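Local coordinates for uncharacterized protein YLR132C (Kluyveromyces marxianus, PDB 6PFQ) that is a Usb1 protein of the 2H phosphodiesterase superfamily that probably acts as a nuclease trimming U6 snRNA, at residues A[16-19]-A[20-24]; A[34-37]-A[38-42]. All blocks are in the same frame, centred on the assembly; numbering follows the deposited sequence.

Contact 1: A[16-19]-A[20-24]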
loop_
_atom_site.group_PDB
_atom_site.type_symbol
_atom_site.label_atom_id
_atom_site.label_comp_id
_atom_site.label_asym_id
_atom_site.label_seq_id
_atom_site.Cartn_x
_atom_site.Cartn_y
_atom_site.Cartn_z
ATOM N N LEU A 16 6.820 -6.485 -2.445
ATOM C CA LEU A 16 7.518 -6.945 -1.236
ATOM C C LEU A 16 7.198 -8.421 -1.014
ATOM O O LEU A 16 6.098 -8.769 -0.566
ATOM C CB LEU A 16 7.106 -6.134 0.006
ATOM C CG LEU A 16 7.051 -4.618 -0.167
ATOM C CD1 LEU A 16 6.541 -4.010 1.144
ATOM C CD2 LEU A 16 8.465 -4.082 -0.498
ATOM N N ARG A 17 8.141 -9.296 -1.333
ATOM C CA ARG A 17 7.944 -10.720 -1.104
ATOM C C ARG A 17 8.454 -11.058 0.287
ATOM O O ARG A 17 9.602 -10.750 0.613
ATOM C CB ARG A 17 8.639 -11.539 -2.190
ATOM C CG ARG A 17 8.054 -11.267 -3.602
ATOM C CD ARG A 17 8.876 -11.943 -4.716
ATOM N NE ARG A 17 9.187 -13.313 -4.327
ATOM C CZ ARG A 17 8.413 -14.355 -4.634
ATOM N NH1 ARG A 17 7.299 -14.175 -5.337
ATOM N NH2 ARG A 17 8.744 -15.565 -4.226
ATOM N N LEU A 18 7.580 -11.625 1.120
ATOM C CA LEU A 18 7.919 -11.950 2.504
ATOM C C LEU A 18 8.613 -13.296 2.589
ATOM O O LEU A 18 8.236 -14.252 1.904
ATOM C CB LEU A 18 6.663 -11.991 3.391
ATOM C CG LEU A 18 6.094 -10.668 3.917
ATOM C CD1 LEU A 18 5.707 -9.729 2.786
ATOM C CD2 LEU A 18 4.931 -10.966 4.831
ATOM N N ASP A 19 9.620 -13.371 3.434
ATOM C CA ASP A 19 10.228 -14.658 3.693
ATOM C C ASP A 19 9.429 -15.376 4.762
ATOM O O ASP A 19 8.459 -14.852 5.311
ATOM C CB ASP A 19 11.697 -14.508 4.099
ATOM C CG ASP A 19 11.885 -13.793 5.425
ATOM O OD1 ASP A 19 10.984 -13.733 6.275
ATOM O OD2 ASP A 19 12.990 -13.294 5.645
ATOM N N SER A 20 9.856 -16.604 5.063
ATOM C CA SER A 20 9.128 -17.435 6.012
ATOM C C SER A 20 8.978 -16.761 7.372
ATOM O O SER A 20 7.889 -16.783 7.965
ATOM C CB SER A 20 9.845 -18.778 6.154
ATOM O OG SER A 20 9.198 -19.538 7.129
ATOM N N LYS A 21 10.055 -16.154 7.887
ATOM C CA LYS A 21 9.959 -15.522 9.201
ATOM C C LYS A 21 8.986 -14.341 9.180
ATOM O O LYS A 21 8.192 -14.167 10.108
ATOM C CB LYS A 21 11.322 -15.039 9.682
ATOM C CG LYS A 21 11.219 -14.330 11.025
ATOM C CD LYS A 21 12.565 -14.063 11.685
ATOM C CE LYS A 21 12.392 -13.847 13.186
ATOM N NZ LYS A 21 11.435 -14.824 13.808
ATOM N N GLN A 22 9.042 -13.526 8.136
ATOM C CA GLN A 22 8.128 -12.391 8.045
ATOM C C GLN A 22 6.675 -12.866 7.943
ATOM O O GLN A 22 5.759 -12.255 8.508
ATOM C CB GLN A 22 8.529 -11.551 6.840
ATOM C CG GLN A 22 9.911 -10.915 7.016
ATOM C CD GLN A 22 10.363 -10.272 5.750
ATOM O OE1 GLN A 22 10.197 -10.842 4.675
ATOM N NE2 GLN A 22 10.885 -9.051 5.848
ATOM N N GLN A 23 6.437 -13.950 7.214
ATOM C CA GLN A 23 5.072 -14.471 7.136
ATOM C C GLN A 23 4.547 -14.864 8.508
ATOM O O GLN A 23 3.384 -14.583 8.837
ATOM C CB GLN A 23 5.019 -15.671 6.182
ATOM C CG GLN A 23 5.358 -15.321 4.744
ATOM C CD GLN A 23 5.646 -16.582 3.902
ATOM O OE1 GLN A 23 5.309 -17.699 4.304
ATOM N NE2 GLN A 23 6.296 -16.400 2.752
ATOM N N GLN A 24 5.397 -15.518 9.323
ATOM C CA GLN A 24 4.971 -15.991 10.643
ATOM C C GLN A 24 4.740 -14.838 11.594
ATOM O O GLN A 24 3.842 -14.900 12.450
ATOM C CB GLN A 24 6.026 -16.926 11.244
ATOM C CG GLN A 24 6.383 -18.094 10.372
ATOM C CD GLN A 24 7.494 -18.932 10.978
ATOM O OE1 GLN A 24 7.808 -18.806 12.166
ATOM N NE2 GLN A 24 8.098 -19.783 10.165
HETATM O O HOH W 1 11.922 -10.770 2.463
#

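Contact 2: A[34-37]-A[38-42]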
loop_
_atom_site.group_PDB
_atom_site.type_symbol
_atom_site.label_atom_id
_atom_site.label_comp_id
_atom_site.label_asym_id
_atom_site.label_seq_id
_atom_site.Cartn_x
_atom_site.Cartn_y
_atom_site.Cartn_z
ATOM N N ASN A 34 -6.912 -8.983 15.303
ATOM C CA ASN A 34 -8.273 -9.459 15.116
ATOM C C ASN A 34 -8.897 -9.957 16.425
ATOM O O ASN A 34 -10.118 -9.830 16.611
ATOM C CB ASN A 34 -8.293 -10.547 14.036
ATOM C CG ASN A 34 -8.127 -9.966 12.650
ATOM O OD1 ASN A 34 -8.487 -8.814 12.410
ATOM N ND2 ASN A 34 -7.590 -10.750 11.741
ATOM N N ALA A 35 -8.089 -10.405 17.386
ATOM C CA ALA A 35 -8.655 -10.707 18.704
ATOM C C ALA A 35 -9.238 -9.454 19.343
ATOM O O ALA A 35 -10.296 -9.511 19.980
ATOM C CB ALA A 35 -7.580 -11.325 19.627
ATOM N N VAL A 36 -8.569 -8.311 19.176
ATOM C CA VAL A 36 -9.128 -7.043 19.641
ATOM C C VAL A 36 -10.393 -6.673 18.848
ATOM O O VAL A 36 -11.380 -6.202 19.423
ATOM C CB VAL A 36 -8.064 -5.937 19.573
ATOM C CG1 VAL A 36 -8.674 -4.615 19.986
ATOM C CG2 VAL A 36 -6.853 -6.288 20.467
ATOM N N MET A 37 -10.400 -6.881 17.527
ATOM C CA MET A 37 -11.627 -6.598 16.776
ATOM C C MET A 37 -12.786 -7.460 17.285
ATOM O O MET A 37 -13.904 -6.968 17.482
ATOM C CB MET A 37 -11.426 -6.816 15.268
ATOM C CG MET A 37 -10.278 -6.009 14.646
ATOM S SD MET A 37 -10.541 -4.234 14.838
ATOM C CE MET A 37 -9.584 -3.926 16.335
ATOM N N ASP A 38 -12.530 -8.744 17.530
ATOM C CA ASP A 38 -13.580 -9.626 18.050
ATOM C C ASP A 38 -14.119 -9.122 19.379
ATOM O O ASP A 38 -15.335 -9.078 19.592
ATOM C CB ASP A 38 -13.030 -11.036 18.250
ATOM C CG ASP A 38 -12.883 -11.789 16.967
ATOM O OD1 ASP A 38 -13.527 -11.396 15.982
ATOM O OD2 ASP A 38 -12.125 -12.787 16.945
ATOM N N THR A 39 -13.217 -8.810 20.313
ATOM C CA THR A 39 -13.634 -8.318 21.623
ATOM C C THR A 39 -14.564 -7.123 21.500
ATOM O O THR A 39 -15.544 -7.002 22.246
ATOM C CB THR A 39 -12.400 -7.911 22.416
ATOM O OG1 THR A 39 -11.664 -9.084 22.745
ATOM C CG2 THR A 39 -12.772 -7.121 23.654
ATOM N N HIS A 40 -14.298 -6.246 20.535
ATOM C CA HIS A 40 -15.069 -5.028 20.377
ATOM C C HIS A 40 -16.162 -5.138 19.337
ATOM O O HIS A 40 -16.728 -4.109 18.957
ATOM C CB HIS A 40 -14.121 -3.876 20.055
ATOM C CG HIS A 40 -13.280 -3.477 21.222
ATOM N ND1 HIS A 40 -13.628 -2.449 22.067
ATOM C CD2 HIS A 40 -12.140 -4.003 21.717
ATOM C CE1 HIS A 40 -12.720 -2.342 23.020
ATOM N NE2 HIS A 40 -11.802 -3.267 22.827
ATOM N N HIS A 41 -16.463 -6.356 18.865
ATOM C CA HIS A 41 -17.542 -6.590 17.903
ATOM C C HIS A 41 -17.345 -5.755 16.639
ATOM O O HIS A 41 -18.297 -5.185 16.081
ATOM C CB HIS A 41 -18.909 -6.334 18.543
ATOM C CG HIS A 41 -19.134 -7.149 19.775
ATOM N ND1 HIS A 41 -19.103 -6.608 21.043
ATOM C CD2 HIS A 41 -19.318 -8.480 19.937
ATOM C CE1 HIS A 41 -19.291 -7.567 21.931
ATOM N NE2 HIS A 41 -19.418 -8.712 21.286
ATOM N N ARG A 42 -16.097 -5.696 16.183
ATOM C CA ARG A 42 -15.726 -5.048 14.931
ATOM C C ARG A 42 -15.402 -6.089 13.867
ATOM O O ARG A 42 -15.043 -7.224 14.176
ATOM C CB ARG A 42 -14.502 -4.149 15.108
ATOM C CG ARG A 42 -14.640 -3.122 16.202
ATOM C CD ARG A 42 -15.055 -1.820 15.627
ATOM N NE ARG A 42 -15.053 -0.740 16.605
ATOM C CZ ARG A 42 -15.038 0.543 16.265
ATOM N NH1 ARG A 42 -15.022 0.898 14.973
ATOM N NH2 ARG A 42 -15.058 1.470 17.209
#

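Contact 1: A[16-19]-A[20-24]
D19 and Q22 reach across each other where the chain enters helix 20-39, their side chains at about a right angle and the carboxylate and amide planes 47° apart. D19 OD1 accepts from Q22 N at 2.7 Å, in a nearly straight bond. D19's chi1 of 66° sets CG between its own backbone N and carbonyl carbon, which turns OD1 to the N-H of Q22 at the start of the helix. In return Q22, extended beyond CG, lays OE1 back along the incoming chain, where D19 N meets it at 2.9 Å in the carbonyl plane, on a lone pair. The two reciprocal bonds make a capping box, with D19 as N-cap. A water also donates to Q22 OE1 and to R17 O, while Q22 NE2 turns to N197 O. With an alanine at this position D19 N is likely to lose its acceptor, and the water one of its anchors. L18 slants across Q22, its CG 3.9 Å from Q22 CB, and leans on F200 of strand 200-202. Q23 meets L18 too, CG against L18 CB: its NE2 donates to L18 O at 3.0 Å from above the carbonyl plane, and Q23 N donates to D19 O in the first helical i to i+4 bond.

Contact 2: A[34-37]-A[38-42]
D38 N donates to N34 O at 2.8 Å, T39 N to A35 O at 3.0 Å, and H40 N to V36 O in a more bent bond of 148°; these are the backbone bonds of the last helical turns. M37 O then changes partner. Instead of H41 N it takes R42 N, 2.8 Å away and nearly straight at 171°, with H40 N adding a weak bond. H41 N turns back to D38 O at 3.0 Å. This pair of bonds, with H41 at positive phi as the C-prime residue, is the Schellman motif that ends helix 20-39. Among the nonpolar contacts, V36 and H40 lie side by side and point the same way, V36 CG1 3.9 Å from H40 CD2. In M37 the bend at chi2, -60°, carries SD to 4.0 Å from R42 CB, and the side chain also packs on L179, L182 and V183 of helix 169-186. A polar neighbour sits at the imidazole edge: V36 O lies in the ring plane, 3.3 Å from H40 CD2. The polar ends find their partners beyond the turn: H40 NE2 bonds E186 OE1, the R42 guanidinium bonds S178 OG and R175 O, and N34 OD1 accepts from F45 N.

Overall arrangement
Coming from the N terminus, the chain runs along strand 9-16, which lies in a four-stranded antiparallel sheet between strands 59-68 and 204-209, and turns through contact 1 into helix 20-39. Contact 2 closes the other end of that helix. The two are in series, neither nested nor crossed, with centres about 25 Å apart and nearest atoms about 12 Å apart. Contact 1 ties the strand-to-helix turn to strand 200-202 of the second sheet, with R17 about 8 Å, side chain to side chain, from the UMP-binding H60. Contact 2 fastens the far end against helix 169-186, away from the annotated UMP-binding residues.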